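Local coordinates for protein R.MvaI (Kocuria varians, PDB 2OAA) that probably cleaves double-stranded DNA at a specific recognition sequence as a metal-dependent restriction endonuclease of the PD-(D/E)XK superfamily, at residues W23-R28 / K179-Y184; D95-N100 / A215-K220; V131-V136 / I144-Y149. All blocks are in the same frame, centred on the assembly; numbering follows the deposited sequence.

Interaction 1 of 3, residues W23-R28 / K179-Y184; sequences WHETKR and KKYYKY. With nucleotides of chain B.
Trp23 lays its indole over the aliphatic part of Lys183: Lys183 CB sits 3.6 Å from the centroid of the Trp23 six-membered ring and 12° off its normal, a CH-pi contact, while CD and CE run on past NE1, CE2 and CZ2 of the indole. Tyr181 meets the same indole with its CB, next to Trp23 CE3, its side chain crossing the tryptophan at about a right angle. Glu25, with CG anti to the backbone N (chi1 -168°) and the chain extended beyond, stretches along this face to a salt bridge with Lys179, where Lys179 NZ meets Glu25 OE2 at 2.8 Å on the syn side, well out of the carboxylate plane. A water links the other carboxylate oxygen, Glu25 OE1, to Tyr181 OH. On the face carrying His24 and Tyr182, the tyrosine lies beside Thr26, the two side chains pointing the same way, with Thr26 OG1 3.5 Å from Tyr182 CE2 at the ring edge. A second water donates to Thr26 OG1 at 2.8 Å and bonds to Tyr182 OH.

The antiparallel backbone ladder fixes these pairings. His24 and Tyr182 form a hydrogen-bonded pair, with His24 N to Tyr182 O and Tyr182 N to His24 O both 2.8 Å, and Thr26 N continues the ladder to Lys180 O. Beyond it, Arg28 turns to the DNA, its guanidinium face lying over the sugar of DG8 of chain B, with C4' 3.5 Å above the plane; Glu46 holds its NH2. Lys183 NZ bonds Asn185 and Glu172, and Lys174 adds a cation-pi contact to Trp23. Strand 23-25 thus joins the mixed sheet antiparallel to strand 179-191, which also pairs with strand 165-176, and the segment after it carries Arg28 to the DNA backbone; helix 33-41 packs against His24, Thr26 and Tyr184.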
loop_
_atom_site.group_PDB
_atom_site.type_symbol
_atom_site.label_atom_id
_atom_site.label_comp_id
_atom_site.label_asym_id
_atom_site.label_seq_id
_atom_site.Cartn_x
_atom_site.Cartn_y
_atom_site.Cartn_z
ATOM N N TRP E 23 15.878 0.468 20.199
ATOM C CA TRP E 23 15.415 -0.815 19.662
ATOM C C TRP E 23 14.187 -1.345 20.390
ATOM O O TRP E 23 14.150 -1.391 21.627
ATOM C CB TRP E 23 16.526 -1.868 19.719
ATOM C CG TRP E 23 17.622 -1.615 18.732
ATOM C CD1 TRP E 23 18.859 -1.087 18.991
ATOM C CD2 TRP E 23 17.570 -1.844 17.317
ATOM N NE1 TRP E 23 19.582 -0.993 17.822
ATOM C CE2 TRP E 23 18.816 -1.456 16.785
ATOM C CE3 TRP E 23 16.596 -2.353 16.450
ATOM C CZ2 TRP E 23 19.108 -1.560 15.418
ATOM C CZ3 TRP E 23 16.883 -2.458 15.113
ATOM C CH2 TRP E 23 18.129 -2.068 14.602
ATOM N N HIS E 24 13.193 -1.765 19.612
ATOM C CA HIS E 24 11.933 -2.274 20.144
ATOM C C HIS E 24 11.667 -3.670 19.599
ATOM O O HIS E 24 11.646 -3.853 18.382
ATOM C CB HIS E 24 10.783 -1.360 19.707
ATOM C CG HIS E 24 10.894 0.050 20.204
ATOM N ND1 HIS E 24 10.612 0.403 21.505
ATOM C CD2 HIS E 24 11.219 1.197 19.563
ATOM C CE1 HIS E 24 10.773 1.707 21.651
ATOM N NE2 HIS E 24 11.147 2.213 20.487
ATOM N N GLU E 25 11.445 -4.643 20.474
ATOM C CA GLU E 25 11.094 -5.987 20.026
ATOM C C GLU E 25 9.762 -5.980 19.289
ATOM O O GLU E 25 8.819 -5.293 19.694
ATOM C CB GLU E 25 11.028 -6.959 21.194
ATOM C CG GLU E 25 10.963 -8.402 20.737
ATOM C CD GLU E 25 10.882 -9.391 21.878
ATOM O OE1 GLU E 25 11.279 -9.039 23.013
ATOM O OE2 GLU E 25 10.418 -10.522 21.625
ATOM N N THR E 26 9.677 -6.746 18.206
ATOM C CA THR E 26 8.434 -6.787 17.455
ATOM C C THR E 26 7.236 -7.253 18.286
ATOM O O THR E 26 7.340 -8.182 19.105
ATOM C CB THR E 26 8.551 -7.608 16.169
ATOM O OG1 THR E 26 7.364 -7.408 15.390
ATOM C CG2 THR E 26 8.725 -9.107 16.460
ATOM N N LYS E 27 6.109 -6.591 18.056
ATOM C CA LYS E 27 4.847 -6.971 18.680
ATOM C C LYS E 27 4.020 -7.940 17.815
ATOM O O LYS E 27 2.955 -8.416 18.240
ATOM C CB LYS E 27 4.040 -5.709 18.991
ATOM C CG LYS E 27 4.650 -4.869 20.096
ATOM C CD LYS E 27 4.617 -5.620 21.416
ATOM C CE LYS E 27 5.070 -4.774 22.587
ATOM N NZ LYS E 27 4.511 -5.339 23.848
ATOM N N ARG E 28 4.482 -8.206 16.594
ATOM C CA ARG E 28 3.779 -9.131 15.712
ATOM C C ARG E 28 4.757 -9.654 14.688
ATOM O O ARG E 28 5.312 -8.902 13.895
ATOM C CB ARG E 28 2.583 -8.464 15.024
ATOM C CG ARG E 28 1.754 -9.413 14.180
ATOM C CD ARG E 28 0.426 -8.764 13.814
ATOM N NE ARG E 28 -0.482 -8.738 14.961
ATOM C CZ ARG E 28 -1.571 -7.977 15.036
ATOM N NH1 ARG E 28 -1.898 -7.152 14.051
ATOM N NH2 ARG E 28 -2.337 -8.037 16.127
ATOM N N LYS E 179 15.397 -12.982 18.098
ATOM C CA LYS E 179 14.250 -12.070 18.186
ATOM C C LYS E 179 14.400 -10.931 17.175
ATOM O O LYS E 179 15.512 -10.534 16.830
ATOM C CB LYS E 179 14.126 -11.505 19.599
ATOM C CG LYS E 179 13.755 -12.547 20.665
ATOM C CD LYS E 179 13.883 -11.965 22.066
ATOM C CE LYS E 179 13.110 -12.779 23.101
ATOM N NZ LYS E 179 11.632 -12.559 23.026
ATOM N N LYS E 180 13.262 -10.419 16.710
ATOM C CA LYS E 180 13.226 -9.340 15.735
ATOM C C LYS E 180 12.998 -7.999 16.436
ATOM O O LYS E 180 12.122 -7.889 17.304
ATOM C CB LYS E 180 12.080 -9.596 14.752
ATOM C CG LYS E 180 11.910 -8.531 13.676
ATOM C CD LYS E 180 12.899 -8.730 12.543
ATOM C CE LYS E 180 12.404 -8.146 11.243
ATOM N NZ LYS E 180 13.412 -8.375 10.159
ATOM N N TYR E 181 13.789 -6.996 16.056
ATOM C CA TYR E 181 13.711 -5.647 16.626
ATOM C C TYR E 181 13.596 -4.595 15.549
ATOM O O TYR E 181 14.130 -4.756 14.448
ATOM C CB TYR E 181 14.952 -5.329 17.473
ATOM C CG TYR E 181 15.153 -6.266 18.635
ATOM C CD1 TYR E 181 14.702 -5.930 19.908
ATOM C CD2 TYR E 181 15.821 -7.479 18.469
ATOM C CE1 TYR E 181 14.873 -6.798 20.981
ATOM C CE2 TYR E 181 16.007 -8.349 19.537
ATOM C CZ TYR E 181 15.530 -8.003 20.788
ATOM O OH TYR E 181 15.731 -8.873 21.842
ATOM N N TYR E 182 12.909 -3.511 15.894
ATOM C CA TYR E 182 12.835 -2.326 15.044
ATOM C C TYR E 182 13.333 -1.097 15.773
ATOM O O TYR E 182 13.137 -0.959 16.979
ATOM C CB TYR E 182 11.404 -2.078 14.580
ATOM C CG TYR E 182 10.835 -3.215 13.777
ATOM C CD1 TYR E 182 11.231 -3.421 12.451
ATOM C CD2 TYR E 182 9.921 -4.104 14.342
ATOM C CE1 TYR E 182 10.715 -4.493 11.688
ATOM C CE2 TYR E 182 9.403 -5.157 13.603
ATOM C CZ TYR E 182 9.801 -5.353 12.278
ATOM O OH TYR E 182 9.277 -6.402 11.541
ATOM N N LYS E 183 13.960 -0.202 15.020
ATOM C CA LYS E 183 14.391 1.085 15.546
ATOM C C LYS E 183 13.929 2.153 14.577
ATOM O O LYS E 183 14.181 2.047 13.373
ATOM C CB LYS E 183 15.915 1.122 15.690
ATOM C CG LYS E 183 16.435 2.409 16.304
ATOM C CD LYS E 183 17.830 2.213 16.902
ATOM C CE LYS E 183 18.908 2.269 15.854
ATOM N NZ LYS E 183 19.101 3.666 15.350
ATOM N N TYR E 184 13.249 3.162 15.110
ATOM C CA TYR E 184 12.653 4.219 14.304
ATOM C C TYR E 184 13.557 5.429 14.387
ATOM O O TYR E 184 13.893 5.882 15.485
ATOM C CB TYR E 184 11.222 4.504 14.782
ATOM C CG TYR E 184 10.390 3.227 14.783
ATOM C CD1 TYR E 184 9.727 2.801 13.632
ATOM C CD2 TYR E 184 10.319 2.418 15.910
ATOM C CE1 TYR E 184 9.011 1.607 13.621
ATOM C CE2 TYR E 184 9.597 1.242 15.912
ATOM C CZ TYR E 184 8.941 0.846 14.772
ATOM O OH TYR E 184 8.244 -0.333 14.801
ATOM P P DG B 8 -0.869 -12.746 13.150
ATOM O OP1 DG B 8 -0.290 -12.808 14.518
ATOM O OP2 DG B 8 -1.652 -13.898 12.634
ATOM O "O5'" DG B 8 -1.745 -11.422 13.036
ATOM C "C5'" DG B 8 -3.160 -11.440 13.157
ATOM C "C4'" DG B 8 -3.693 -10.035 13.018
ATOM O "O4'" DG B 8 -3.314 -9.461 11.751
ATOM C "C3'" DG B 8 -5.204 -9.903 13.046
ATOM O "O3'" DG B 8 -5.652 -9.955 14.403
ATOM C "C2'" DG B 8 -5.399 -8.530 12.433
ATOM C "C1'" DG B 8 -4.282 -8.474 11.386
ATOM N N9 DG B 8 -4.705 -8.747 10.015
ATOM C C8 DG B 8 -4.319 -9.806 9.229
ATOM N N7 DG B 8 -4.833 -9.769 8.029
ATOM C C5 DG B 8 -5.609 -8.619 8.023
ATOM C C6 DG B 8 -6.399 -8.050 6.989
ATOM O O6 DG B 8 -6.570 -8.461 5.834
ATOM N N1 DG B 8 -7.023 -6.882 7.407
ATOM C C2 DG B 8 -6.905 -6.327 8.658
ATOM N N2 DG B 8 -7.598 -5.197 8.872
ATOM N N3 DG B 8 -6.166 -6.842 9.628
ATOM C C4 DG B 8 -5.550 -7.980 9.244
HETATM O O HOH W 1 14.029 -8.750 23.702
HETATM O O HOH W 2 8.028 -8.425 12.838
#

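Interaction 2 of 3, residues D95-N100 / A215-K220; sequences DEYGNN and AYHSGK. With nucleotides of chain B.
Tyr97 and His217 both carry CG anti to their own carbonyl carbon (chi1 -51° and -58°), and this brings the tyrosine hydroxyl of the 95-100 loop to the imidazole of the 215-220 segment. Tyr97 OH and His217 ND1 are hydrogen-bonded at 2.7 Å, either being able to donate, and each atom lies near the plane of the other's ring. The rings meet rim to rim. On its other nitrogen the histidine turns to the DNA: His217 NE2 donates to OP2 of DA6 of chain B at 3.1 Å (160° at the hydrogen). Tyr97 thus stands in the second shell, its bond to ND1 consistent with holding the rotation of the imidazole that contacts the phosphate; Lys222 NZ also bonds its hydroxyl. Glu96 CG covers one face of the tyrosine ring, 3.5 Å above its plane.

Beside this pair, Ala215 CB rests against the loop 95-100, 3.6 Å from Asp95 OD2 and 3.9 Å from Tyr97 CD2. Asp95 organises that loop, a type I turn to Gly98 with an Asx turn. Its OD1 accepts from Tyr97 N and Asn99 N, which reach it from opposite faces of the carboxylate, and Asp95 OD2 uses its syn lone pair for Asn99 ND2 at 3.1 Å. Asn99 ND2 also bonds to Gly223 O.

Next to His217, Tyr216 reaches the bases: Tyr216 OH donates to O4 of DT9 of chain B at 2.6 Å, on the major-groove edge of the thymine, consistent with a part in sequence readout. The Tyr216 ring stacks with that of His226, and Lys221 NZ also bonds its hydroxyl. In the five-stranded antiparallel sheet, loop 95-100 joins strand 93-94 to strand 100-106, which pairs in turn with 207-215; residues 216-220 open the loop to strand 225-234.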
loop_
_atom_site.group_PDB
_atom_site.type_symbol
_atom_site.label_atom_id
_atom_site.label_comp_id
_atom_site.label_asym_id
_atom_site.label_seq_id
_atom_site.Cartn_x
_atom_site.Cartn_y
_atom_site.Cartn_z
ATOM N N ASP E 95 -2.821 -22.502 -5.386
ATOM C CA ASP E 95 -1.896 -22.492 -4.255
ATOM C C ASP E 95 -1.902 -23.838 -3.521
ATOM O O ASP E 95 -2.566 -24.779 -3.956
ATOM C CB ASP E 95 -2.136 -21.280 -3.321
ATOM C CG ASP E 95 -3.352 -21.437 -2.395
ATOM O OD1 ASP E 95 -4.055 -22.473 -2.440
ATOM O OD2 ASP E 95 -3.611 -20.495 -1.607
ATOM N N GLU E 96 -1.175 -23.920 -2.406
ATOM C CA GLU E 96 -1.016 -25.171 -1.649
ATOM C C GLU E 96 -2.302 -25.672 -0.995
ATOM O O GLU E 96 -2.384 -26.839 -0.599
ATOM C CB GLU E 96 0.068 -25.015 -0.580
ATOM C CG GLU E 96 -0.303 -24.054 0.548
ATOM C CD GLU E 96 0.799 -23.874 1.569
ATOM O OE1 GLU E 96 1.119 -24.844 2.287
ATOM O OE2 GLU E 96 1.336 -22.752 1.663
ATOM N N TYR E 97 -3.290 -24.787 -0.873
ATOM C CA TYR E 97 -4.560 -25.103 -0.224
ATOM C C TYR E 97 -5.685 -25.397 -1.212
ATOM O O TYR E 97 -6.783 -25.775 -0.808
ATOM C CB TYR E 97 -5.007 -23.950 0.676
ATOM C CG TYR E 97 -3.966 -23.447 1.645
ATOM C CD1 TYR E 97 -3.569 -24.217 2.745
ATOM C CD2 TYR E 97 -3.390 -22.192 1.475
ATOM C CE1 TYR E 97 -2.614 -23.740 3.645
ATOM C CE2 TYR E 97 -2.446 -21.709 2.360
ATOM C CZ TYR E 97 -2.060 -22.481 3.442
ATOM O OH TYR E 97 -1.114 -21.967 4.307
ATOM N N GLY E 98 -5.423 -25.199 -2.502
ATOM C CA GLY E 98 -6.453 -25.361 -3.533
ATOM C C GLY E 98 -7.194 -24.078 -3.882
ATOM O O GLY E 98 -8.172 -24.110 -4.627
ATOM N N ASN E 99 -6.745 -22.955 -3.320
ATOM C CA ASN E 99 -7.259 -21.638 -3.710
ATOM C C ASN E 99 -6.639 -21.193 -5.007
ATOM O O ASN E 99 -5.549 -21.640 -5.370
ATOM C CB ASN E 99 -6.875 -20.556 -2.700
ATOM C CG ASN E 99 -7.333 -20.858 -1.299
ATOM O OD1 ASN E 99 -8.521 -21.070 -1.051
ATOM N ND2 ASN E 99 -6.394 -20.827 -0.358
ATOM N N ASN E 100 -7.315 -20.276 -5.685
ATOM C CA ASN E 100 -6.628 -19.435 -6.656
ATOM C C ASN E 100 -6.093 -18.225 -5.907
ATOM O O ASN E 100 -6.779 -17.651 -5.054
ATOM C CB ASN E 100 -7.561 -18.971 -7.769
ATOM C CG ASN E 100 -7.513 -19.865 -8.998
ATOM O OD1 ASN E 100 -6.944 -20.961 -8.979
ATOM N ND2 ASN E 100 -8.097 -19.387 -10.089
ATOM N N ALA E 215 -3.640 -16.013 0.707
ATOM C CA ALA E 215 -4.338 -16.921 1.613
ATOM C C ALA E 215 -3.820 -16.691 3.021
ATOM O O ALA E 215 -2.719 -16.175 3.190
ATOM C CB ALA E 215 -4.112 -18.365 1.215
ATOM N N TYR E 216 -4.630 -17.040 4.013
ATOM C CA TYR E 216 -4.188 -17.040 5.409
ATOM C C TYR E 216 -3.334 -18.274 5.672
ATOM O O TYR E 216 -3.608 -19.334 5.117
ATOM C CB TYR E 216 -5.390 -17.054 6.354
ATOM C CG TYR E 216 -6.216 -15.783 6.336
ATOM C CD1 TYR E 216 -7.373 -15.706 5.577
ATOM C CD2 TYR E 216 -5.848 -14.669 7.096
ATOM C CE1 TYR E 216 -8.144 -14.545 5.548
ATOM C CE2 TYR E 216 -6.619 -13.499 7.076
ATOM C CZ TYR E 216 -7.769 -13.449 6.304
ATOM O OH TYR E 216 -8.543 -12.295 6.280
ATOM N N HIS E 217 -2.321 -18.149 6.529
ATOM C CA HIS E 217 -1.368 -19.255 6.736
ATOM C C HIS E 217 -1.267 -19.746 8.165
ATOM O O HIS E 217 -0.492 -20.662 8.450
ATOM C CB HIS E 217 0.020 -18.877 6.225
ATOM C CG HIS E 217 0.033 -18.512 4.781
ATOM N ND1 HIS E 217 -0.172 -19.439 3.783
ATOM C CD2 HIS E 217 0.193 -17.319 4.164
ATOM C CE1 HIS E 217 -0.134 -18.831 2.610
ATOM N NE2 HIS E 217 0.088 -17.546 2.814
ATOM N N SER E 218 -2.047 -19.141 9.054
ATOM C CA SER E 218 -2.087 -19.522 10.465
ATOM C C SER E 218 -3.344 -18.925 11.066
ATOM O O SER E 218 -3.946 -18.010 10.483
ATOM C CB SER E 218 -0.865 -18.988 11.215
ATOM O OG SER E 218 -0.936 -17.573 11.333
ATOM N N GLY E 219 -3.724 -19.426 12.237
ATOM C CA GLY E 219 -4.948 -18.989 12.893
ATOM C C GLY E 219 -6.136 -19.821 12.459
ATOM O O GLY E 219 -5.981 -20.865 11.805
ATOM N N LYS E 220 -7.328 -19.348 12.815
ATOM C CA LYS E 220 -8.577 -20.063 12.540
ATOM C C LYS E 220 -8.886 -20.133 11.046
ATOM O O LYS E 220 -9.559 -21.060 10.583
ATOM C CB LYS E 220 -9.743 -19.409 13.291
ATOM P P DA B 6 2.443 -15.676 1.175
ATOM O OP1 DA B 6 2.897 -17.009 1.649
ATOM O OP2 DA B 6 1.063 -15.521 0.650
ATOM O "O5'" DA B 6 2.643 -14.637 2.366
ATOM C "C5'" DA B 6 3.749 -14.756 3.263
ATOM C "C4'" DA B 6 3.716 -13.648 4.291
ATOM O "O4'" DA B 6 3.801 -12.359 3.657
ATOM C "C3'" DA B 6 2.452 -13.551 5.130
ATOM O "O3'" DA B 6 2.483 -14.530 6.173
ATOM C "C2'" DA B 6 2.568 -12.145 5.688
ATOM C "C1'" DA B 6 3.262 -11.385 4.548
ATOM N N9 DA B 6 2.383 -10.511 3.776
ATOM C C8 DA B 6 1.960 -10.658 2.479
ATOM N N7 DA B 6 1.199 -9.679 2.057
ATOM C C5 DA B 6 1.109 -8.830 3.153
ATOM C C6 DA B 6 0.455 -7.602 3.349
ATOM N N6 DA B 6 -0.254 -6.976 2.403
ATOM N N1 DA B 6 0.560 -7.023 4.566
ATOM C C2 DA B 6 1.282 -7.639 5.508
ATOM N N3 DA B 6 1.952 -8.787 5.441
ATOM C C4 DA B 6 1.825 -9.337 4.222
ATOM P P DT B 9 -7.154 -10.422 14.729
ATOM O OP1 DT B 9 -7.274 -10.533 16.207
ATOM O OP2 DT B 9 -7.486 -11.587 13.874
ATOM O "O5'" DT B 9 -8.036 -9.191 14.250
ATOM C "C5'" DT B 9 -7.765 -7.876 14.723
ATOM C "C4'" DT B 9 -8.844 -6.926 14.260
ATOM O "O4'" DT B 9 -8.780 -6.815 12.813
ATOM C "C3'" DT B 9 -10.258 -7.410 14.574
ATOM O "O3'" DT B 9 -11.131 -6.299 14.761
ATOM C "C2'" DT B 9 -10.640 -8.155 13.310
ATOM C "C1'" DT B 9 -9.996 -7.287 12.238
ATOM N N1 DT B 9 -9.663 -8.027 11.001
ATOM C C2 DT B 9 -10.133 -7.555 9.790
ATOM O O2 DT B 9 -10.781 -6.527 9.676
ATOM N N3 DT B 9 -9.810 -8.338 8.708
ATOM C C4 DT B 9 -9.079 -9.509 8.713
ATOM O O4 DT B 9 -8.885 -10.112 7.663
ATOM C C5 DT B 9 -8.598 -9.931 10.010
ATOM C C7 DT B 9 -7.781 -11.179 10.112
ATOM C C6 DT B 9 -8.908 -9.177 11.071
#

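Interaction 3 of 3, residues V131-V136 / I144-Y149; sequences VVRLEV and IDNSVY
Arg133 wraps back over residues 146-149. It leaves the backbone with CG anti to N (chi1 -166°), bends at chi3 (-68°), and brings NH1 to Asn146 O at 2.8 Å, a straight bond (164°) in both the carbonyl and guanidinium planes. Tyr149 CB meets one face of the guanidinium, 4.0 Å above its plane. Tyr149 itself holds CG between its backbone N and carbonyl carbon, turning CD1 against Val131 CG1 at 3.7 Å, while Asn79 bonds its hydroxyl.

The strands form a beta hairpin, 131-138 with 143-151, whose register slips by one. Strand 131-138 also pairs with strand 119-126, whose Asp124 and Ile125 bind calcium, the side chain of Glu135 being about 4 Å from that of Asp124. Ile144 and Asp145 both face Val136 in a classic beta bulge: Ile144 N gives Val136 O a bond of 2.8 Å, and Asp145 N adds a weak one. Asp145 OD1 makes an Asx turn, accepting from Ser147 N at 3.0 Å and from Ser147 OG at 2.7 Å, and Tyr91 holds its OD2. Within the slip, one water joins Leu134 O to Val148 N; another links Glu135 OE2 to Asn146 ND2. Leu134 and Val148 pack CB to CB at 4.1 Å and rest on helix 83-91.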
loop_
_atom_site.group_PDB
_atom_site.type_symbol
_atom_site.label_atom_id
_atom_site.label_comp_id
_atom_site.label_asym_id
_atom_site.label_seq_id
_atom_site.Cartn_x
_atom_site.Cartn_y
_atom_site.Cartn_z
ATOM N N VAL E 131 -10.963 7.506 -15.156
ATOM C CA VAL E 131 -10.889 6.220 -14.478
ATOM C C VAL E 131 -9.491 5.635 -14.592
ATOM O O VAL E 131 -8.726 5.947 -15.516
ATOM C CB VAL E 131 -11.933 5.168 -14.985
ATOM C CG1 VAL E 131 -13.362 5.689 -14.844
ATOM C CG2 VAL E 131 -11.636 4.712 -16.417
ATOM N N VAL E 132 -9.182 4.774 -13.626
ATOM C CA VAL E 132 -7.996 3.939 -13.639
ATOM C C VAL E 132 -8.488 2.550 -13.998
ATOM O O VAL E 132 -9.313 1.980 -13.270
ATOM C CB VAL E 132 -7.343 3.907 -12.262
ATOM C CG1 VAL E 132 -6.193 2.919 -12.233
ATOM C CG2 VAL E 132 -6.874 5.312 -11.859
ATOM N N ARG E 133 -8.040 2.032 -15.136
ATOM C CA ARG E 133 -8.583 0.764 -15.633
ATOM C C ARG E 133 -7.537 -0.338 -15.662
ATOM O O ARG E 133 -6.423 -0.126 -16.110
ATOM C CB ARG E 133 -9.161 0.969 -17.047
ATOM C CG ARG E 133 -10.046 -0.188 -17.516
ATOM C CD ARG E 133 -10.812 0.146 -18.797
ATOM N NE ARG E 133 -11.828 1.180 -18.597
ATOM C CZ ARG E 133 -13.046 0.976 -18.086
ATOM N NH1 ARG E 133 -13.441 -0.240 -17.715
ATOM N NH2 ARG E 133 -13.877 2.000 -17.962
ATOM N N LEU E 134 -7.920 -1.530 -15.224
ATOM C CA LEU E 134 -7.031 -2.680 -15.328
ATOM C C LEU E 134 -7.254 -3.417 -16.636
ATOM O O LEU E 134 -8.382 -3.783 -16.970
ATOM C CB LEU E 134 -7.286 -3.649 -14.173
ATOM C CG LEU E 134 -6.511 -4.967 -14.172
ATOM C CD1 LEU E 134 -5.035 -4.716 -13.906
ATOM C CD2 LEU E 134 -7.106 -5.893 -13.117
ATOM N N GLU E 135 -6.168 -3.670 -17.352
ATOM C CA GLU E 135 -6.210 -4.429 -18.604
ATOM C C GLU E 135 -5.571 -5.784 -18.371
ATOM O O GLU E 135 -4.423 -5.861 -17.904
ATOM C CB GLU E 135 -5.450 -3.700 -19.714
ATOM C CG GLU E 135 -6.018 -2.355 -20.058
ATOM C CD GLU E 135 -5.154 -1.572 -21.028
ATOM O OE1 GLU E 135 -3.902 -1.695 -21.004
ATOM O OE2 GLU E 135 -5.749 -0.809 -21.811
ATOM N N VAL E 136 -6.304 -6.846 -18.706
ATOM C CA VAL E 136 -5.804 -8.214 -18.590
ATOM C C VAL E 136 -5.551 -8.756 -19.990
ATOM O O VAL E 136 -6.419 -8.645 -20.867
ATOM C CB VAL E 136 -6.807 -9.148 -17.848
ATOM C CG1 VAL E 136 -6.193 -10.549 -17.637
ATOM C CG2 VAL E 136 -7.253 -8.534 -16.510
ATOM N N ILE E 144 -8.041 -9.253 -23.122
ATOM C CA ILE E 144 -9.262 -10.050 -22.957
ATOM C C ILE E 144 -10.277 -9.490 -21.956
ATOM O O ILE E 144 -11.433 -9.910 -21.941
ATOM C CB ILE E 144 -8.922 -11.534 -22.621
ATOM C CG1 ILE E 144 -8.164 -11.635 -21.281
ATOM C CG2 ILE E 144 -8.143 -12.167 -23.792
ATOM C CD1 ILE E 144 -7.950 -13.084 -20.763
ATOM N N ASP E 145 -9.860 -8.542 -21.121
ATOM C CA ASP E 145 -10.730 -8.075 -20.043
ATOM C C ASP E 145 -10.229 -6.743 -19.507
ATOM O O ASP E 145 -9.191 -6.686 -18.854
ATOM C CB ASP E 145 -10.738 -9.125 -18.914
ATOM C CG ASP E 145 -11.720 -8.818 -17.790
ATOM O OD1 ASP E 145 -12.185 -7.668 -17.652
ATOM O OD2 ASP E 145 -12.028 -9.757 -17.032
ATOM N N ASN E 146 -10.970 -5.677 -19.777
ATOM C CA ASN E 146 -10.659 -4.384 -19.162
ATOM C C ASN E 146 -11.854 -3.834 -18.383
ATOM O O ASN E 146 -12.054 -2.620 -18.291
ATOM C CB ASN E 146 -10.131 -3.371 -20.192
ATOM C CG ASN E 146 -11.195 -2.891 -21.152
ATOM O OD1 ASN E 146 -12.270 -3.473 -21.270
ATOM N ND2 ASN E 146 -10.895 -1.801 -21.845
ATOM N N SER E 147 -12.628 -4.741 -17.795
ATOM C CA SER E 147 -13.829 -4.376 -17.053
ATOM C C SER E 147 -13.556 -3.737 -15.692
ATOM O O SER E 147 -14.402 -3.008 -15.182
ATOM C CB SER E 147 -14.739 -5.588 -16.860
ATOM O OG SER E 147 -14.123 -6.576 -16.062
ATOM N N VAL E 148 -12.413 -4.051 -15.086
ATOM C CA VAL E 148 -12.131 -3.610 -13.711
ATOM C C VAL E 148 -11.593 -2.179 -13.697
ATOM O O VAL E 148 -10.615 -1.860 -14.385
ATOM C CB VAL E 148 -11.143 -4.568 -13.005
ATOM C CG1 VAL E 148 -10.758 -4.049 -11.621
ATOM C CG2 VAL E 148 -11.727 -5.968 -12.922
ATOM N N TYR E 149 -12.223 -1.301 -12.920
ATOM C CA TYR E 149 -11.729 0.080 -12.865
ATOM C C TYR E 149 -12.016 0.740 -11.528
ATOM O O TYR E 149 -12.865 0.268 -10.756
ATOM C CB TYR E 149 -12.295 0.935 -14.011
ATOM C CG TYR E 149 -13.757 1.278 -13.851
ATOM C CD1 TYR E 149 -14.156 2.463 -13.231
ATOM C CD2 TYR E 149 -14.742 0.423 -14.338
ATOM C CE1 TYR E 149 -15.502 2.786 -13.073
ATOM C CE2 TYR E 149 -16.103 0.738 -14.197
ATOM C CZ TYR E 149 -16.469 1.920 -13.568
ATOM O OH TYR E 149 -17.805 2.227 -13.423
HETATM O O HOH W 3 -10.082 -5.741 -15.947
HETATM O O HOH W 4 -8.343 -0.210 -21.645
#

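How the interactions relate
Interactions 1 and 2 cross along the chain, in the order 23-28, 95-100, 179-184, 215-220, whereas interaction 3 is a local hairpin nested inside both loops. The centres of interactions 1 and 2 lie about 27 Å apart, their nearest atoms about 9 Å, and both meet the DNA through loops that extend from two sheets: Arg28 after strand 23-25 of the mixed sheet, residues 216-217 after strand 207-215 of the five-stranded one. Interaction 3 belongs to a separate three-stranded sheet, its centre about 40 Å from that of interaction 1 on the opposite side of the chain's centre. It borders a calcium site on strand 119-126, and its own nearest atom is about 10 Å from the nucleic acid.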